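Local coordinates for allophycocyanin beta-18 subunit apoprotein (Chroococcidiopsis thermalis PCC 7203, PDB 6HRK) that binds biliverdin IX alpha and, as an artificial biliprotein derived from a far-red induced allophycocyanin, fluoresces in the far red, at residues Y65-G70 with D124-Y129; R99-M104 with D128-V133. The protein carries 18 engineered substitutions. All blocks are in the same frame, centred on the assembly; numbering follows the deposited sequence.

Contact 1: Y65-G70 with D124-Y129; sequences YAIVAG and DEPFDY
Pro126 sets its ring against Ala66 and Ile67, joining the last turns of helix 46-69 to the beginning of helix 125-134 in the globin-like fold of the phycobiliproteins. The two short helical segments run 9.9 Å apart at closest, their directions 131° apart, and the contact is wholly apolar. The closest pair is Ala66 CB and Pro126 CB, 3.5 Å apart, where the small alanine lets the backbones approach to 6.3 Å between Ala66 CA and Pro126 CA. Pro126 CG reaches on to Ile67, meeting CG1 at 3.8 Å, and the ring and the isoleucine chain cross at about a right angle. Lying early in its helix, the proline forgoes an amide hydrogen at little cost. Cys63, one turn before Ile67, extends the surface under Pro126, and Phe122, in the loop before helix 125-134, touches Ile67. Beyond the contact, Gly70 leaves helical geometry with positive phi, and Glu125 OE2 bonds Ala72 N, tying the loop after helix 46-69 to helix 125-134. Ile67 holds CG1 beside its backbone N (chi1 -65°) and continues extended (chi2 155°), which carries its tip past the proline toward Phe127: Ile67 CD1 comes to the ring edge, near the ring plane, 4.3 Å from Phe127 CE1.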
# COMPACT_ATOMS: atom_id res chain seq x y z
N TYR A 65 -10.49 -0.41 3.80
CA TYR A 65 -11.57 0.44 4.30
C TYR A 65 -12.15 1.33 3.20
O TYR A 65 -13.37 1.47 3.10
CB TYR A 65 -11.08 1.30 5.48
CG TYR A 65 -12.04 2.40 5.91
CD1 TYR A 65 -13.37 2.11 6.21
CD2 TYR A 65 -11.61 3.72 6.02
CE1 TYR A 65 -14.25 3.12 6.60
CE2 TYR A 65 -12.47 4.73 6.41
CZ TYR A 65 -13.79 4.43 6.70
OH TYR A 65 -14.65 5.43 7.08
N ALA A 66 -11.28 1.93 2.40
CA ALA A 66 -11.70 2.78 1.28
C ALA A 66 -12.60 2.04 0.28
O ALA A 66 -13.59 2.60 -0.19
CB ALA A 66 -10.49 3.37 0.58
N ILE A 67 -12.25 0.79 -0.02
CA ILE A 67 -13.06 -0.05 -0.93
C ILE A 67 -14.39 -0.44 -0.28
O ILE A 67 -15.42 -0.42 -0.94
CB ILE A 67 -12.29 -1.32 -1.38
CG1 ILE A 67 -11.07 -0.94 -2.23
CG2 ILE A 67 -13.19 -2.27 -2.18
CD1 ILE A 67 -9.96 -1.97 -2.23
N VAL A 68 -14.36 -0.79 1.01
CA VAL A 68 -15.59 -1.13 1.76
C VAL A 68 -16.49 0.10 1.93
O VAL A 68 -17.71 -0.01 1.80
CB VAL A 68 -15.26 -1.75 3.14
CG1 VAL A 68 -16.50 -1.86 4.03
CG2 VAL A 68 -14.65 -3.13 2.95
N ALA A 69 -15.89 1.25 2.22
CA ALA A 69 -16.64 2.49 2.46
C ALA A 69 -17.33 3.06 1.21
O ALA A 69 -18.24 3.87 1.34
CB ALA A 69 -15.73 3.54 3.08
N GLY A 70 -16.88 2.66 0.02
CA GLY A 70 -17.46 3.12 -1.25
C GLY A 70 -16.48 3.84 -2.17
O GLY A 70 -16.78 4.03 -3.35
N ASP A 124 -8.54 -0.83 -7.56
CA ASP A 124 -7.38 0.04 -7.86
C ASP A 124 -7.44 1.41 -7.15
O ASP A 124 -6.42 1.91 -6.67
CB ASP A 124 -7.27 0.28 -9.37
CG ASP A 124 -6.95 -1.00 -10.16
OD1 ASP A 124 -7.12 -2.11 -9.62
OD2 ASP A 124 -6.52 -0.88 -11.32
N GLU A 125 -8.64 1.99 -7.10
CA GLU A 125 -8.86 3.39 -6.69
C GLU A 125 -8.02 3.93 -5.51
O GLU A 125 -7.26 4.88 -5.70
CB GLU A 125 -10.37 3.63 -6.47
CG GLU A 125 -10.72 4.87 -5.66
CD GLU A 125 -12.19 5.19 -5.66
OE1 GLU A 125 -13.03 4.32 -5.99
OE2 GLU A 125 -12.51 6.33 -5.29
N PRO A 126 -8.16 3.34 -4.30
CA PRO A 126 -7.41 3.88 -3.15
C PRO A 126 -5.90 3.60 -3.15
O PRO A 126 -5.16 4.26 -2.42
CB PRO A 126 -8.08 3.20 -1.96
CG PRO A 126 -8.55 1.91 -2.50
CD PRO A 126 -9.02 2.22 -3.89
N PHE A 127 -5.46 2.62 -3.95
CA PHE A 127 -4.03 2.36 -4.15
C PHE A 127 -3.44 3.45 -5.05
O PHE A 127 -2.41 4.03 -4.72
CB PHE A 127 -3.79 0.98 -4.77
CG PHE A 127 -4.12 -0.17 -3.87
CD1 PHE A 127 -5.41 -0.67 -3.80
CD2 PHE A 127 -3.14 -0.77 -3.09
CE1 PHE A 127 -5.73 -1.74 -2.98
CE2 PHE A 127 -3.44 -1.83 -2.26
CZ PHE A 127 -4.74 -2.32 -2.20
N ASP A 128 -4.11 3.70 -6.17
CA ASP A 128 -3.73 4.78 -7.10
C ASP A 128 -3.93 6.19 -6.52
O ASP A 128 -3.21 7.11 -6.90
CB ASP A 128 -4.52 4.67 -8.42
CG ASP A 128 -4.14 3.45 -9.24
OD1 ASP A 128 -3.00 2.94 -9.13
OD2 ASP A 128 -4.99 2.99 -10.04
N TYR A 129 -4.90 6.35 -5.62
CA TYR A 129 -5.15 7.65 -4.99
C TYR A 129 -4.07 8.01 -3.97
O TYR A 129 -3.48 9.09 -4.04
CB TYR A 129 -6.53 7.68 -4.33
CG TYR A 129 -6.84 8.99 -3.64
CD1 TYR A 129 -7.01 10.16 -4.37
CD2 TYR A 129 -6.95 9.07 -2.25
CE1 TYR A 129 -7.29 11.37 -3.75
CE2 TYR A 129 -7.22 10.27 -1.61
CZ TYR A 129 -7.40 11.42 -2.37
OH TYR A 129 -7.67 12.61 -1.74

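Contact 2: R99-M104 with D128-V133; sequences RSIQLM and DYIARV. Engineered in segment 128-133: Ile130 (natural residue Val), Ala131 (natural residue Val), Val133 (natural residue Glu).
Gln102 reaches across to Asp128 with its amide, while Ile101 and Ile130 meet on the inner side of the same helix pair. The segments of helices 94-115 and 125-134 pack almost antiparallel, at 171° with axes 9.1 Å apart. Gln102 NE2 donates to Asp128 OD1 over 2.9 Å, a bent bond with an N-H...O angle of 139°. The acceptor lies nearly in the amide plane; NE2 meets it on the anti side, somewhat out of the carboxylate plane, and the two flat groups are steeply turned against each other. A bend in the glutamine chain at chi2 (-78°) swings the amide to the neighbouring helix, where NE2 also passes 4.0 Å from CB of Ala131, an engineered residue (naturally valine). Inside, Ile101 CD1 touches CG2 of Ile130, likewise engineered from valine, at 3.7 Å; the two side chains cross at about a right angle, and Phe59 of helix 46-69 packs against both. Gln102 OE1 lies as near Asp128 OD1 as NE2 does, two acceptors without a bond between them. One step further out, Lys105 NZ, in a salt bridge to Asp128 OD1 and hydrogen-bonded to Gln102 OE1, probably offsets their repulsion and is consistent with this amide orientation. With only a methyl group at this position, as in alanine, Asp128 would probably lose its amide donor and Lys105 an acceptor, leaving the lysine freer to turn. On the buried side, Ser100 touches the biliverdin, so this helix also lines the chromophore pocket. Asp128 OD1, gripped by an amide and an ammonium, is likely to remain ionised, its charge probably offset by Lys105.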
# COMPACT_ATOMS: atom_id res chain seq x y z
N ARG A 99 5.61 2.84 -5.14
CA ARG A 99 5.77 1.48 -5.68
C ARG A 99 5.22 0.43 -4.73
O ARG A 99 4.47 -0.45 -5.15
CB ARG A 99 7.24 1.18 -6.00
CG ARG A 99 7.55 -0.28 -6.38
CD ARG A 99 7.76 -0.51 -7.87
NE ARG A 99 6.51 -0.61 -8.64
CZ ARG A 99 6.13 -1.66 -9.38
NH1 ARG A 99 6.87 -2.76 -9.50
NH2 ARG A 99 4.97 -1.61 -10.03
N SER A 100 5.60 0.51 -3.46
CA SER A 100 5.17 -0.48 -2.45
C SER A 100 3.65 -0.61 -2.38
O SER A 100 3.13 -1.73 -2.26
CB SER A 100 5.73 -0.12 -1.07
OG SER A 100 5.30 1.15 -0.63
N ILE A 101 2.95 0.51 -2.48
CA ILE A 101 1.48 0.54 -2.54
C ILE A 101 0.99 -0.10 -3.85
O ILE A 101 0.11 -0.95 -3.83
CB ILE A 101 0.94 1.99 -2.37
CG1 ILE A 101 1.24 2.50 -0.95
CG2 ILE A 101 -0.56 2.06 -2.63
CD1 ILE A 101 1.26 4.00 -0.83
N GLN A 102 1.58 0.31 -4.97
CA GLN A 102 1.21 -0.24 -6.28
C GLN A 102 1.56 -1.73 -6.42
O GLN A 102 0.90 -2.44 -7.17
CB GLN A 102 1.86 0.57 -7.41
CG GLN A 102 1.43 2.04 -7.50
CD GLN A 102 0.07 2.24 -8.14
OE1 GLN A 102 -0.82 1.39 -8.02
NE2 GLN A 102 -0.12 3.37 -8.80
N LEU A 103 2.60 -2.18 -5.72
CA LEU A 103 2.92 -3.61 -5.63
C LEU A 103 1.85 -4.35 -4.85
O LEU A 103 1.37 -5.39 -5.29
CB LEU A 103 4.28 -3.83 -4.96
CG LEU A 103 5.53 -3.53 -5.80
CD1 LEU A 103 6.75 -3.41 -4.90
CD2 LEU A 103 5.74 -4.59 -6.87
N MET A 104 1.48 -3.80 -3.69
CA MET A 104 0.40 -4.35 -2.86
C MET A 104 -0.94 -4.40 -3.59
O MET A 104 -1.73 -5.32 -3.36
CB MET A 104 0.25 -3.57 -1.54
CG MET A 104 1.30 -3.93 -0.49
SD MET A 104 1.02 -3.20 1.14
CE MET A 104 1.08 -1.45 0.75
N ASP A 128 -4.11 3.70 -6.17
CA ASP A 128 -3.73 4.78 -7.10
C ASP A 128 -3.93 6.19 -6.52
O ASP A 128 -3.21 7.11 -6.90
CB ASP A 128 -4.52 4.67 -8.42
CG ASP A 128 -4.14 3.45 -9.24
OD1 ASP A 128 -3.00 2.94 -9.13
OD2 ASP A 128 -4.99 2.99 -10.04
N TYR A 129 -4.90 6.35 -5.62
CA TYR A 129 -5.15 7.65 -4.99
C TYR A 129 -4.07 8.01 -3.97
O TYR A 129 -3.48 9.09 -4.04
CB TYR A 129 -6.53 7.68 -4.33
CG TYR A 129 -6.84 8.99 -3.64
CD1 TYR A 129 -7.01 10.16 -4.37
CD2 TYR A 129 -6.95 9.07 -2.25
CE1 TYR A 129 -7.29 11.37 -3.75
CE2 TYR A 129 -7.22 10.27 -1.61
CZ TYR A 129 -7.40 11.42 -2.37
OH TYR A 129 -7.67 12.61 -1.74
N ILE A 130 -3.82 7.09 -3.04
CA ILE A 130 -2.77 7.27 -2.03
C ILE A 130 -1.39 7.39 -2.69
O ILE A 130 -0.59 8.22 -2.27
CB ILE A 130 -2.79 6.13 -0.97
CG1 ILE A 130 -4.08 6.20 -0.13
CG2 ILE A 130 -1.58 6.21 -0.04
CD1 ILE A 130 -4.36 4.96 0.70
N ALA A 131 -1.13 6.57 -3.71
CA ALA A 131 0.10 6.67 -4.50
C ALA A 131 0.26 8.02 -5.21
O ALA A 131 1.37 8.56 -5.28
CB ALA A 131 0.18 5.54 -5.51
N ARG A 132 -0.85 8.56 -5.72
CA ARG A 132 -0.85 9.86 -6.40
C ARG A 132 -0.55 11.02 -5.46
O ARG A 132 0.26 11.89 -5.79
CB ARG A 132 -2.19 10.10 -7.10
N VAL A 133 -1.19 11.03 -4.29
CA VAL A 133 -1.01 12.11 -3.31
C VAL A 133 0.35 12.00 -2.59
O VAL A 133 0.91 13.02 -2.19
CB VAL A 133 -2.19 12.17 -2.30
CG1 VAL A 133 -1.98 13.25 -1.25
CG2 VAL A 133 -3.50 12.42 -3.04

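In the fold
From the N terminus the chain runs through helices 4-16 and 18-32 to helix 46-69, whose end opens the long loop that contact 1 closes. Within that loop lie helix 77-90 and helix 94-115, and from the latter starts the shorter loop closed by contact 2. Because 124-129 and 128-133 overlap on helix 125-134 at Asp128 and Tyr129, the two closures end on the same stretch. Helix 125-134 is thereby tied first to helix 46-69, then to helix 94-115. Phe127 joins the two sites directly, its CD2 packing 3.3 Å from Ile101 O; contact 2 lies on the biliverdin side.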